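PDB 2Z61: (5-formylfuran-3-yl)methyl phosphate transaminase from Methanococcus jannaschii, which transfers the amino group of alanine to a furancarboxaldehyde phosphate with the help of pyridoxal 5'-phosphate, making the precursor of the furan moiety of methanofuran. Local coordinates for residues A[72-77]-A[262-267]; A[77-82]-A[214-219]; A[287-292]-A[348-353]. All blocks are in the same frame, centred on the assembly; numbering follows the deposited sequence.

Interaction 1 of 3, residues A[72-77]-A[262-267]; sequences REKISE and AALKAF
The ring of Phe267 lies against the helix of residues 72-77, and Lys74 and Ile75 receive it. One ring face carries the carbonyl carbon of Lys74, while the start of that residue's side chain closes in beside it, with Lys74 CB 3.7 Å from Phe267 CE1. The far end of the ring meets Ile75: Phe267 CZ is 3.9 Å from Ile75 CG1, the two side chains meeting at a slant. Phe267 turns CG away from its own carbonyl carbon (chi1 -49°), which aims the ring at the helix. This is the tight part of the contact. A flat, wholly apolar ring suits it, since it can lie along helix backbone and methylenes alike. Ile75, a buried beta-branched residue, also packs on Ile92 and Ile94 of strand 92-95, and so joins Phe267 to the edge of the large sheet.

Toward solvent the packing thins. Leu264 CD2 comes no nearer than 4.4 Å to Lys74 CG, and Leu264 continues onto Glu70 and Leu71, one turn before Lys74 in helix 69-82. The Lys74 chain bends at chi2 (-68°) and again at chi4, and its NZ stands 6.6 Å from Lys265 NZ. These like charges do not touch, and Lys265 has a weak, long ion pair with Glu50. Lysine suits such a margin: its methylenes serve the hydrophobic contact while its ammonium stays at the partly exposed border. The two segments are therefore joined by apolar packing, whose strength depends on shape and burial rather than on directed polar bonds.

Interaction 2 of 3, residues A[77-82]-A[214-219]; sequences ELYKDK and TILING
Helix 77-82 stands well off strand 214-219, the closest CA atoms, those of Tyr79 and Leu216, being 11.8 Å apart, and side chains alone bridge the gap, Tyr79 reaching farthest. Its ring extends from the helix toward the strand and meets Leu216 coming from the opposite direction. The two Leu216 methyls share the end of the tyrosine side chain, CD1 lying 3.7 Å from the ring carbon Tyr79 CE2 and CD2 3.7 Å from the hydroxyl, Tyr79 OH. Leu216 holds CG opposite its backbone N (chi1 -165°), which carries the branch out toward the helix. Tyrosine suits the site because its apolar ring fills the interior while its hydroxyl is hydrogen-bonded to that of Tyr233 on the adjacent strand 232-235.

Asn218, two residues beyond Leu216, places ND2 3.8 Å from Tyr79 OH, its amide plane 88° from the ring. The amide's other end is tied locally: Gly219 N donates to Asn218 OD1 over 2.8 Å, a bent bond that helps fix the amide's rotation. Ile215 and Ile217, which flank Leu216 in the strand, pack on helix 98-109 instead. The strand is thus covered by helices on both sides, in the three-layer alpha/beta/alpha arrangement of the large domain of fold-type I pyridoxal-phosphate enzymes, and just past its end comes Lys222, the residue that carries the cofactor.

Interaction 3 of 3, residues A[287-292]-A[348-353]; sequences RLVLKY and ISYANS
Val289 and Tyr350 meet through their first torsions: the valine (chi1 169°) sets CG1 opposite its backbone N and holds CG2 beside that N, whereas Tyr350 (chi1 46°) tucks CG between its backbone N and carbonyl carbon. The result is a helix packed on the small antiparallel sheet in the C-terminal part of this aminotransferase. Val289 CG2 lies 4.0 Å from Tyr350 CB, the two side chains crossing at about a right angle, and the methyl sits oblique to the ring. The other branch, Val289 CG1, is 4.2 Å from Ile348 CG2. A compact valine suits this place, since its two methyls serve Ile348 on the strand and Tyr350 just after it without a long chain; Val309 of the neighbouring strand 308-309 also touches it.

Past the strand the chain turns sharply at Ala351, the centre of an inverse gamma turn, and a weak bond from Ala351 N to Ser349 OG (3.3 Å) accompanies it. Ser349 OG is also bonded to Ile36 O, and Asn352 ND2 to His33 O, so the turn is fastened to the segment around strand 32-33. Helix 354-368 then starts, with Ser353 as its N-cap: Ser353 OG is hydrogen-bonded to Asn356 N.

Interactions 1 and 2 adjoin, their centres about 11 Å apart. Both use helix 69-82, share Glu77, and touch where Phe267 CE2 lies 4.2 Å from Leu78 CG. Helix 69-82 thus packs on the inner strand 214-219 and on residues 262-267. Along the chain interaction 2 is nested within the loop that interaction 1 closes. Interaction 3 follows in series, with its centre about 31 Å from that of interaction 1 and about 29 Å from that of interaction 2. It belongs to the small three-stranded sheet rather than the seven-stranded one. Helix 269-295, which follows helix 257-263, leads from the region of interaction 1 to interaction 3 and so joins the two parts of the subunit.

Interaction 1 of 3, residues A[72-77]-A[262-267]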
ATOM      1  N   ARG A  72     -13.935  -7.789   9.645  1.00 23.30           N
ATOM      2  CA  ARG A  72     -14.473  -8.627   8.588  1.00 27.49           C
ATOM      3  C   ARG A  72     -15.869  -9.150   8.942  1.00 27.76           C
ATOM      4  O   ARG A  72     -16.720  -9.304   8.068  1.00 29.54           O
ATOM      5  CB  ARG A  72     -13.502  -9.776   8.287  1.00 26.30           C
ATOM      6  CG  ARG A  72     -12.175  -9.289   7.711  1.00 24.54           C
ATOM      7  CD  ARG A  72     -11.245 -10.436   7.303  1.00 24.23           C
ATOM      8  NE  ARG A  72     -10.497 -10.984   8.433  1.00 25.81           N
ATOM      9  CZ  ARG A  72     -10.512 -12.267   8.782  1.00 28.61           C
ATOM     10  NH1 ARG A  72     -11.241 -13.133   8.095  1.00 24.21           N
ATOM     11  NH2 ARG A  72      -9.782 -12.689   9.807  1.00 29.18           N
ATOM     12  N   GLU A  73     -16.114  -9.404  10.223  1.00 28.53           N
ATOM     13  CA  GLU A  73     -17.430  -9.881  10.630  1.00 30.59           C
ATOM     14  C   GLU A  73     -18.470  -8.785  10.442  1.00 31.23           C
ATOM     15  O   GLU A  73     -19.550  -9.040   9.915  1.00 31.83           O
ATOM     16  CB  GLU A  73     -17.417 -10.350  12.084  1.00 31.31           C
ATOM     17  CG  GLU A  73     -16.568 -11.589  12.303  1.00 38.23           C
ATOM     18  CD  GLU A  73     -16.616 -12.079  13.737  1.00 41.75           C
ATOM     19  OE1 GLU A  73     -16.508 -11.239  14.656  1.00 47.59           O
ATOM     20  OE2 GLU A  73     -16.745 -13.304  13.943  1.00 42.37           O
ATOM     21  N   LYS A  74     -18.142  -7.565  10.858  1.00 30.67           N
ATOM     22  CA  LYS A  74     -19.066  -6.449  10.700  1.00 31.19           C
ATOM     23  C   LYS A  74     -19.405  -6.197   9.224  1.00 31.59           C
ATOM     24  O   LYS A  74     -20.564  -5.958   8.881  1.00 32.07           O
ATOM     25  CB  LYS A  74     -18.475  -5.182  11.317  1.00 32.25           C
ATOM     26  CG  LYS A  74     -18.447  -5.186  12.839  1.00 39.03           C
ATOM     27  CD  LYS A  74     -19.847  -5.130  13.425  1.00 45.58           C
ATOM     28  CE  LYS A  74     -19.830  -5.404  14.924  1.00 50.50           C
ATOM     29  NZ  LYS A  74     -18.843  -4.551  15.653  1.00 55.17           N
ATOM     30  N   ILE A  75     -18.404  -6.248   8.352  1.00 29.17           N
ATOM     31  CA  ILE A  75     -18.648  -6.019   6.929  1.00 27.31           C
ATOM     32  C   ILE A  75     -19.538  -7.134   6.392  1.00 29.27           C
ATOM     33  O   ILE A  75     -20.445  -6.898   5.594  1.00 30.45           O
ATOM     34  CB  ILE A  75     -17.327  -5.984   6.131  1.00 25.18           C
ATOM     35  CG1 ILE A  75     -16.546  -4.714   6.494  1.00 25.95           C
ATOM     36  CG2 ILE A  75     -17.621  -6.040   4.627  1.00 25.51           C
ATOM     37  CD1 ILE A  75     -15.124  -4.669   5.943  1.00 21.99           C
ATOM     38  N   SER A  76     -19.254  -8.351   6.841  1.00 31.95           N
ATOM     39  CA  SER A  76     -20.013  -9.528   6.465  1.00 36.00           C
ATOM     40  C   SER A  76     -21.480  -9.317   6.861  1.00 37.53           C
ATOM     41  O   SER A  76     -22.384  -9.511   6.052  1.00 37.40           O
ATOM     42  CB  SER A  76     -19.435 -10.752   7.178  1.00 37.44           C
ATOM     43  OG  SER A  76     -20.265 -11.883   7.016  1.00 39.99           O
ATOM     44  N   GLU A  77     -21.710  -8.901   8.104  1.00 38.95           N
ATOM     45  CA  GLU A  77     -23.068  -8.663   8.579  1.00 41.01           C
ATOM     46  C   GLU A  77     -23.725  -7.544   7.776  1.00 41.14           C
ATOM     47  O   GLU A  77     -24.933  -7.572   7.533  1.00 43.14           O
ATOM     48  CB  GLU A  77     -23.066  -8.294  10.067  1.00 43.76           C
ATOM     49  CG  GLU A  77     -22.413  -9.338  10.961  1.00 52.47           C
ATOM     50  CD  GLU A  77     -22.450  -8.967  12.438  1.00 58.42           C
ATOM     51  OE1 GLU A  77     -22.141  -7.802  12.773  1.00 61.74           O
ATOM     52  OE2 GLU A  77     -22.782  -9.845  13.266  1.00 59.61           O
ATOM     53  N   ALA A 262     -10.592   1.680  14.317  1.00 21.98           N
ATOM     54  CA  ALA A 262     -11.458   2.847  14.229  1.00 23.35           C
ATOM     55  C   ALA A 262     -12.674   2.579  13.336  1.00 25.44           C
ATOM     56  O   ALA A 262     -13.783   3.033  13.625  1.00 26.49           O
ATOM     57  CB  ALA A 262     -10.668   4.035  13.695  1.00 21.32           C
ATOM     58  N   ALA A 263     -12.462   1.837  12.257  1.00 23.29           N
ATOM     59  CA  ALA A 263     -13.530   1.529  11.308  1.00 25.03           C
ATOM     60  C   ALA A 263     -14.693   0.745  11.921  1.00 27.44           C
ATOM     61  O   ALA A 263     -15.815   0.799  11.411  1.00 29.77           O
ATOM     62  CB  ALA A 263     -12.957   0.763  10.111  1.00 20.83           C
ATOM     63  N   LEU A 264     -14.427   0.008  12.999  1.00 28.16           N
ATOM     64  CA  LEU A 264     -15.481  -0.762  13.655  1.00 30.45           C
ATOM     65  C   LEU A 264     -16.641   0.161  14.027  1.00 30.70           C
ATOM     66  O   LEU A 264     -17.801  -0.243  13.988  1.00 33.61           O
ATOM     67  CB  LEU A 264     -14.949  -1.451  14.916  1.00 29.60           C
ATOM     68  CG  LEU A 264     -13.891  -2.536  14.716  1.00 30.68           C
ATOM     69  CD1 LEU A 264     -13.314  -2.946  16.061  1.00 29.58           C
ATOM     70  CD2 LEU A 264     -14.507  -3.727  14.008  1.00 32.74           C
ATOM     71  N   LYS A 265     -16.327   1.409  14.366  1.00 30.03           N
ATOM     72  CA  LYS A 265     -17.358   2.370  14.738  1.00 31.55           C
ATOM     73  C   LYS A 265     -18.154   2.937  13.554  1.00 32.36           C
ATOM     74  O   LYS A 265     -19.098   3.702  13.738  1.00 29.28           O
ATOM     75  CB  LYS A 265     -16.736   3.512  15.548  1.00 33.41           C
ATOM     76  CG  LYS A 265     -16.298   3.091  16.947  1.00 32.68           C
ATOM     77  CD  LYS A 265     -17.498   2.614  17.759  1.00 38.00           C
ATOM     78  CE  LYS A 265     -17.071   1.981  19.074  1.00 42.46           C
ATOM     79  NZ  LYS A 265     -16.393   0.671  18.872  1.00 48.02           N
ATOM     80  N   ALA A 266     -17.785   2.549  12.340  1.00 32.41           N
ATOM     81  CA  ALA A 266     -18.488   3.045  11.164  1.00 33.95           C
ATOM     82  C   ALA A 266     -19.895   2.458  11.067  1.00 33.68           C
ATOM     83  O   ALA A 266     -20.756   3.015  10.397  1.00 33.34           O
ATOM     84  CB  ALA A 266     -17.699   2.711   9.903  1.00 33.36           C
ATOM     85  N   PHE A 267     -20.124   1.340  11.748  1.00 35.00           N
ATOM     86  CA  PHE A 267     -21.423   0.679  11.707  1.00 37.62           C
ATOM     87  C   PHE A 267     -22.278   0.989  12.928  1.00 39.80           C
ATOM     88  O   PHE A 267     -23.193   0.243  13.257  1.00 41.29           O
ATOM     89  CB  PHE A 267     -21.234  -0.834  11.588  1.00 35.39           C
ATOM     90  CG  PHE A 267     -20.271  -1.238  10.508  1.00 37.13           C
ATOM     91  CD1 PHE A 267     -18.945  -1.534  10.813  1.00 35.17           C
ATOM     92  CD2 PHE A 267     -20.682  -1.293   9.177  1.00 36.33           C
ATOM     93  CE1 PHE A 267     -18.040  -1.880   9.812  1.00 34.43           C
ATOM     94  CE2 PHE A 267     -19.784  -1.637   8.168  1.00 36.70           C
ATOM     95  CZ  PHE A 267     -18.458  -1.932   8.487  1.00 35.12           C
TER

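Interaction 2 of 3, residues A[77-82]-A[214-219]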
ATOM      1  N   GLU A  77     -21.710  -8.901   8.104  1.00 38.95           N
ATOM      2  CA  GLU A  77     -23.068  -8.663   8.579  1.00 41.01           C
ATOM      3  C   GLU A  77     -23.725  -7.544   7.776  1.00 41.14           C
ATOM      4  O   GLU A  77     -24.933  -7.572   7.533  1.00 43.14           O
ATOM      5  CB  GLU A  77     -23.066  -8.294  10.067  1.00 43.76           C
ATOM      6  CG  GLU A  77     -22.413  -9.338  10.961  1.00 52.47           C
ATOM      7  CD  GLU A  77     -22.450  -8.967  12.438  1.00 58.42           C
ATOM      8  OE1 GLU A  77     -22.141  -7.802  12.773  1.00 61.74           O
ATOM      9  OE2 GLU A  77     -22.782  -9.845  13.266  1.00 59.61           O
ATOM     10  N   LEU A  78     -22.928  -6.563   7.365  1.00 38.63           N
ATOM     11  CA  LEU A  78     -23.437  -5.437   6.583  1.00 36.69           C
ATOM     12  C   LEU A  78     -24.069  -5.909   5.272  1.00 36.48           C
ATOM     13  O   LEU A  78     -25.160  -5.462   4.900  1.00 34.45           O
ATOM     14  CB  LEU A  78     -22.293  -4.456   6.290  1.00 36.79           C
ATOM     15  CG  LEU A  78     -22.498  -3.197   5.430  1.00 38.62           C
ATOM     16  CD1 LEU A  78     -22.701  -3.571   3.983  1.00 36.54           C
ATOM     17  CD2 LEU A  78     -23.676  -2.395   5.955  1.00 38.38           C
ATOM     18  N   TYR A  79     -23.380  -6.809   4.576  1.00 34.81           N
ATOM     19  CA  TYR A  79     -23.869  -7.325   3.304  1.00 38.11           C
ATOM     20  C   TYR A  79     -25.087  -8.224   3.440  1.00 41.94           C
ATOM     21  O   TYR A  79     -25.923  -8.279   2.541  1.00 40.83           O
ATOM     22  CB  TYR A  79     -22.752  -8.058   2.556  1.00 34.97           C
ATOM     23  CG  TYR A  79     -21.838  -7.106   1.813  1.00 35.64           C
ATOM     24  CD1 TYR A  79     -20.971  -6.255   2.508  1.00 34.57           C
ATOM     25  CD2 TYR A  79     -21.896  -6.996   0.427  1.00 28.84           C
ATOM     26  CE1 TYR A  79     -20.193  -5.313   1.839  1.00 32.61           C
ATOM     27  CE2 TYR A  79     -21.119  -6.057  -0.255  1.00 31.98           C
ATOM     28  CZ  TYR A  79     -20.272  -5.218   0.459  1.00 30.85           C
ATOM     29  OH  TYR A  79     -19.511  -4.289  -0.200  1.00 31.35           O
ATOM     30  N   LYS A  80     -25.188  -8.924   4.563  1.00 47.10           N
ATOM     31  CA  LYS A  80     -26.330  -9.795   4.792  1.00 52.95           C
ATOM     32  C   LYS A  80     -27.566  -8.956   5.123  1.00 54.17           C
ATOM     33  O   LYS A  80     -28.691  -9.420   4.970  1.00 55.48           O
ATOM     34  CB  LYS A  80     -26.040 -10.779   5.932  1.00 55.41           C
ATOM     35  CG  LYS A  80     -24.830 -11.681   5.687  1.00 59.85           C
ATOM     36  CD  LYS A  80     -24.816 -12.893   6.625  1.00 63.57           C
ATOM     37  CE  LYS A  80     -24.866 -12.500   8.101  1.00 65.01           C
ATOM     38  NZ  LYS A  80     -23.613 -11.840   8.570  1.00 65.10           N
ATOM     39  N   ASP A  81     -27.352  -7.719   5.563  1.00 56.17           N
ATOM     40  CA  ASP A  81     -28.463  -6.839   5.909  1.00 58.70           C
ATOM     41  C   ASP A  81     -28.876  -5.919   4.766  1.00 60.44           C
ATOM     42  O   ASP A  81     -30.060  -5.797   4.462  1.00 62.27           O
ATOM     43  CB  ASP A  81     -28.119  -5.985   7.132  1.00 60.21           C
ATOM     44  CG  ASP A  81     -27.738  -6.818   8.343  1.00 62.75           C
ATOM     45  OD1 ASP A  81     -28.414  -7.834   8.607  1.00 65.00           O
ATOM     46  OD2 ASP A  81     -26.767  -6.452   9.038  1.00 64.30           O
ATOM     47  N   LYS A  82     -27.908  -5.263   4.133  1.00 60.96           N
ATOM     48  CA  LYS A  82     -28.222  -4.352   3.035  1.00 60.96           C
ATOM     49  C   LYS A  82     -28.680  -5.143   1.813  1.00 60.56           C
ATOM     50  O   LYS A  82     -29.521  -4.683   1.038  1.00 59.69           O
ATOM     51  CB  LYS A  82     -27.003  -3.490   2.691  1.00 61.53           C
ATOM     52  CG  LYS A  82     -27.305  -2.378   1.699  1.00 66.27           C
ATOM     53  CD  LYS A  82     -26.076  -1.536   1.393  1.00 69.73           C
ATOM     54  CE  LYS A  82     -26.410  -0.408   0.421  1.00 71.24           C
ATOM     55  NZ  LYS A  82     -25.210   0.400   0.051  1.00 74.05           N
ATOM     56  N   THR A 214     -16.788 -13.039  -9.604  1.00 27.24           N
ATOM     57  CA  THR A 214     -16.701 -11.615  -9.333  1.00 30.37           C
ATOM     58  C   THR A 214     -15.744 -11.280  -8.194  1.00 28.50           C
ATOM     59  O   THR A 214     -15.559 -12.061  -7.258  1.00 28.72           O
ATOM     60  CB  THR A 214     -18.079 -10.979  -8.985  1.00 32.78           C
ATOM     61  OG1 THR A 214     -18.147 -10.705  -7.581  1.00 37.91           O
ATOM     62  CG2 THR A 214     -19.207 -11.896  -9.356  1.00 29.08           C
ATOM     63  N   ILE A 215     -15.118 -10.118  -8.311  1.00 26.18           N
ATOM     64  CA  ILE A 215     -14.226  -9.616  -7.280  1.00 25.82           C
ATOM     65  C   ILE A 215     -14.810  -8.246  -6.982  1.00 23.64           C
ATOM     66  O   ILE A 215     -14.873  -7.383  -7.849  1.00 22.87           O
ATOM     67  CB  ILE A 215     -12.776  -9.473  -7.766  1.00 26.75           C
ATOM     68  CG1 ILE A 215     -12.277 -10.819  -8.298  1.00 24.62           C
ATOM     69  CG2 ILE A 215     -11.899  -9.017  -6.609  1.00 23.88           C
ATOM     70  CD1 ILE A 215     -10.818 -10.830  -8.714  1.00 31.17           C
ATOM     71  N   LEU A 216     -15.278  -8.075  -5.758  1.00 22.29           N
ATOM     72  CA  LEU A 216     -15.906  -6.839  -5.341  1.00 23.98           C
ATOM     73  C   LEU A 216     -14.917  -5.961  -4.577  1.00 24.47           C
ATOM     74  O   LEU A 216     -14.250  -6.403  -3.634  1.00 22.11           O
ATOM     75  CB  LEU A 216     -17.125  -7.174  -4.474  1.00 28.74           C
ATOM     76  CG  LEU A 216     -18.175  -6.106  -4.167  1.00 34.62           C
ATOM     77  CD1 LEU A 216     -19.358  -6.767  -3.481  1.00 31.18           C
ATOM     78  CD2 LEU A 216     -17.585  -5.005  -3.292  1.00 35.19           C
ATOM     79  N   ILE A 217     -14.831  -4.708  -4.988  1.00 21.87           N
ATOM     80  CA  ILE A 217     -13.917  -3.782  -4.356  1.00 23.26           C
ATOM     81  C   ILE A 217     -14.688  -2.604  -3.778  1.00 23.13           C
ATOM     82  O   ILE A 217     -15.494  -1.974  -4.478  1.00 21.23           O
ATOM     83  CB  ILE A 217     -12.863  -3.281  -5.376  1.00 24.99           C
ATOM     84  CG1 ILE A 217     -12.053  -4.477  -5.893  1.00 25.66           C
ATOM     85  CG2 ILE A 217     -11.922  -2.263  -4.710  1.00 24.19           C
ATOM     86  CD1 ILE A 217     -11.142  -4.148  -7.027  1.00 31.39           C
ATOM     87  N   ASN A 218     -14.469  -2.343  -2.487  1.00 19.68           N
ATOM     88  CA  ASN A 218     -15.095  -1.226  -1.792  1.00 20.78           C
ATOM     89  C   ASN A 218     -14.149  -0.807  -0.659  1.00 22.62           C
ATOM     90  O   ASN A 218     -13.087  -1.408  -0.466  1.00 21.04           O
ATOM     91  CB  ASN A 218     -16.468  -1.631  -1.227  1.00 20.09           C
ATOM     92  CG  ASN A 218     -17.441  -0.448  -1.123  1.00 23.51           C
ATOM     93  OD1 ASN A 218     -17.030   0.700  -0.975  1.00 25.30           O
ATOM     94  ND2 ASN A 218     -18.737  -0.740  -1.188  1.00 21.50           N
ATOM     95  N   GLY A 219     -14.521   0.223   0.086  1.00 19.52           N
ATOM     96  CA  GLY A 219     -13.665   0.677   1.166  1.00 17.70           C
ATOM     97  C   GLY A 219     -14.327   1.785   1.951  1.00 19.37           C
ATOM     98  O   GLY A 219     -15.510   2.053   1.757  1.00 18.20           O
TER

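Interaction 3 of 3, residues A[287-292]-A[348-353]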
ATOM      1  N   ARG A 287     -28.127  19.010  -6.957  1.00 32.33           N
ATOM      2  CA  ARG A 287     -29.258  19.670  -7.595  1.00 37.33           C
ATOM      3  C   ARG A 287     -28.892  21.085  -8.035  1.00 36.84           C
ATOM      4  O   ARG A 287     -29.326  21.544  -9.090  1.00 36.79           O
ATOM      5  CB  ARG A 287     -30.456  19.702  -6.639  1.00 40.94           C
ATOM      6  CG  ARG A 287     -31.076  18.330  -6.382  1.00 46.32           C
ATOM      7  CD  ARG A 287     -32.194  18.398  -5.347  1.00 49.95           C
ATOM      8  NE  ARG A 287     -32.668  17.069  -4.957  1.00 57.17           N
ATOM      9  CZ  ARG A 287     -33.263  16.209  -5.778  1.00 58.10           C
ATOM     10  NH1 ARG A 287     -33.471  16.530  -7.050  1.00 59.99           N
ATOM     11  NH2 ARG A 287     -33.645  15.018  -5.330  1.00 57.81           N
ATOM     12  N   LEU A 288     -28.086  21.767  -7.226  1.00 36.64           N
ATOM     13  CA  LEU A 288     -27.656  23.122  -7.542  1.00 34.81           C
ATOM     14  C   LEU A 288     -26.826  23.075  -8.821  1.00 36.81           C
ATOM     15  O   LEU A 288     -26.986  23.913  -9.709  1.00 35.16           O
ATOM     16  CB  LEU A 288     -26.800  23.693  -6.406  1.00 35.72           C
ATOM     17  CG  LEU A 288     -26.518  25.202  -6.379  1.00 36.87           C
ATOM     18  CD1 LEU A 288     -25.230  25.448  -5.612  1.00 36.78           C
ATOM     19  CD2 LEU A 288     -26.381  25.752  -7.786  1.00 37.37           C
ATOM     20  N   VAL A 289     -25.941  22.085  -8.913  1.00 35.70           N
ATOM     21  CA  VAL A 289     -25.087  21.936 -10.087  1.00 35.40           C
ATOM     22  C   VAL A 289     -25.887  21.588 -11.336  1.00 37.20           C
ATOM     23  O   VAL A 289     -25.573  22.058 -12.434  1.00 36.40           O
ATOM     24  CB  VAL A 289     -24.011  20.838  -9.870  1.00 34.43           C
ATOM     25  CG1 VAL A 289     -23.328  20.513 -11.188  1.00 32.33           C
ATOM     26  CG2 VAL A 289     -22.977  21.307  -8.849  1.00 29.13           C
ATOM     27  N   LEU A 290     -26.915  20.762 -11.171  1.00 39.00           N
ATOM     28  CA  LEU A 290     -27.740  20.351 -12.301  1.00 42.16           C
ATOM     29  C   LEU A 290     -28.607  21.485 -12.820  1.00 43.37           C
ATOM     30  O   LEU A 290     -28.867  21.570 -14.019  1.00 42.20           O
ATOM     31  CB  LEU A 290     -28.623  19.165 -11.916  1.00 40.25           C
ATOM     32  CG  LEU A 290     -27.878  17.845 -11.722  1.00 38.58           C
ATOM     33  CD1 LEU A 290     -28.840  16.772 -11.242  1.00 37.49           C
ATOM     34  CD2 LEU A 290     -27.222  17.442 -13.029  1.00 37.92           C
ATOM     35  N   LYS A 291     -29.056  22.354 -11.918  1.00 45.19           N
ATOM     36  CA  LYS A 291     -29.883  23.481 -12.322  1.00 48.18           C
ATOM     37  C   LYS A 291     -29.103  24.367 -13.288  1.00 47.22           C
ATOM     38  O   LYS A 291     -29.613  24.731 -14.348  1.00 46.85           O
ATOM     39  CB  LYS A 291     -30.331  24.292 -11.098  1.00 50.68           C
ATOM     40  CG  LYS A 291     -31.273  25.457 -11.426  1.00 57.22           C
ATOM     41  CD  LYS A 291     -30.536  26.610 -12.109  1.00 61.68           C
ATOM     42  CE  LYS A 291     -31.487  27.623 -12.743  1.00 64.89           C
ATOM     43  NZ  LYS A 291     -31.999  27.173 -14.070  1.00 65.94           N
ATOM     44  N   TYR A 292     -27.867  24.710 -12.923  1.00 46.51           N
ATOM     45  CA  TYR A 292     -27.038  25.561 -13.775  1.00 47.95           C
ATOM     46  C   TYR A 292     -26.648  24.878 -15.079  1.00 48.47           C
ATOM     47  O   TYR A 292     -26.680  25.498 -16.141  1.00 47.02           O
ATOM     48  CB  TYR A 292     -25.768  26.001 -13.041  1.00 49.47           C
ATOM     49  CG  TYR A 292     -25.969  27.151 -12.077  1.00 52.32           C
ATOM     50  CD1 TYR A 292     -26.770  27.007 -10.942  1.00 53.39           C
ATOM     51  CD2 TYR A 292     -25.345  28.382 -12.291  1.00 52.82           C
ATOM     52  CE1 TYR A 292     -26.942  28.062 -10.041  1.00 54.17           C
ATOM     53  CE2 TYR A 292     -25.506  29.442 -11.396  1.00 53.03           C
ATOM     54  CZ  TYR A 292     -26.304  29.274 -10.276  1.00 54.91           C
ATOM     55  OH  TYR A 292     -26.456  30.310  -9.382  1.00 54.53           O
ATOM     56  N   ILE A 348     -17.195  17.997 -13.156  1.00 31.76           N
ATOM     57  CA  ILE A 348     -17.433  18.957 -12.096  1.00 33.20           C
ATOM     58  C   ILE A 348     -17.662  18.166 -10.819  1.00 32.80           C
ATOM     59  O   ILE A 348     -18.512  17.275 -10.772  1.00 33.19           O
ATOM     60  CB  ILE A 348     -18.678  19.832 -12.374  1.00 33.99           C
ATOM     61  CG1 ILE A 348     -18.355  20.857 -13.465  1.00 36.20           C
ATOM     62  CG2 ILE A 348     -19.123  20.535 -11.095  1.00 29.41           C
ATOM     63  CD1 ILE A 348     -19.478  21.853 -13.732  1.00 38.45           C
ATOM     64  N   SER A 349     -16.882  18.478  -9.794  1.00 31.89           N
ATOM     65  CA  SER A 349     -17.017  17.805  -8.512  1.00 30.50           C
ATOM     66  C   SER A 349     -17.659  18.753  -7.515  1.00 29.10           C
ATOM     67  O   SER A 349     -17.173  19.861  -7.313  1.00 30.79           O
ATOM     68  CB  SER A 349     -15.646  17.383  -7.986  1.00 31.74           C
ATOM     69  OG  SER A 349     -15.731  17.037  -6.614  1.00 34.83           O
ATOM     70  N   TYR A 350     -18.754  18.332  -6.895  1.00 29.12           N
ATOM     71  CA  TYR A 350     -19.404  19.189  -5.918  1.00 29.83           C
ATOM     72  C   TYR A 350     -19.027  18.800  -4.498  1.00 31.57           C
ATOM     73  O   TYR A 350     -19.820  18.929  -3.561  1.00 31.17           O
ATOM     74  CB  TYR A 350     -20.927  19.200  -6.113  1.00 28.17           C
ATOM     75  CG  TYR A 350     -21.588  17.854  -6.327  1.00 29.38           C
ATOM     76  CD1 TYR A 350     -22.007  17.077  -5.249  1.00 26.73           C
ATOM     77  CD2 TYR A 350     -21.852  17.386  -7.615  1.00 26.85           C
ATOM     78  CE1 TYR A 350     -22.687  15.876  -5.449  1.00 27.99           C
ATOM     79  CE2 TYR A 350     -22.525  16.184  -7.825  1.00 26.39           C
ATOM     80  CZ  TYR A 350     -22.941  15.438  -6.739  1.00 28.22           C
ATOM     81  OH  TYR A 350     -23.614  14.255  -6.947  1.00 31.58           O
ATOM     82  N   ALA A 351     -17.793  18.324  -4.360  1.00 30.75           N
ATOM     83  CA  ALA A 351     -17.239  17.934  -3.078  1.00 31.66           C
ATOM     84  C   ALA A 351     -16.611  19.188  -2.483  1.00 33.52           C
ATOM     85  O   ALA A 351     -15.479  19.171  -1.996  1.00 35.02           O
ATOM     86  CB  ALA A 351     -16.182  16.853  -3.266  1.00 27.12           C
ATOM     87  N   ASN A 352     -17.353  20.284  -2.545  1.00 34.47           N
ATOM     88  CA  ASN A 352     -16.887  21.547  -2.010  1.00 33.71           C
ATOM     89  C   ASN A 352     -18.140  22.116  -1.336  1.00 33.98           C
ATOM     90  O   ASN A 352     -19.253  21.714  -1.676  1.00 33.64           O
ATOM     91  CB  ASN A 352     -16.372  22.431  -3.172  1.00 32.48           C
ATOM     92  CG  ASN A 352     -15.497  23.571  -2.698  1.00 34.72           C
ATOM     93  OD1 ASN A 352     -15.754  24.160  -1.650  1.00 34.02           O
ATOM     94  ND2 ASN A 352     -14.465  23.902  -3.474  1.00 34.15           N
ATOM     95  N   SER A 353     -17.954  22.999  -0.360  1.00 33.26           N
ATOM     96  CA  SER A 353     -19.034  23.687   0.352  1.00 34.10           C
ATOM     97  C   SER A 353     -20.092  24.174  -0.642  1.00 34.16           C
ATOM     98  O   SER A 353     -19.762  24.562  -1.757  1.00 31.89           O
ATOM     99  CB  SER A 353     -18.458  24.968   1.087  1.00 33.92           C
ATOM    100  OG  SER A 353     -18.130  26.112   0.258  1.00 35.36           O
TER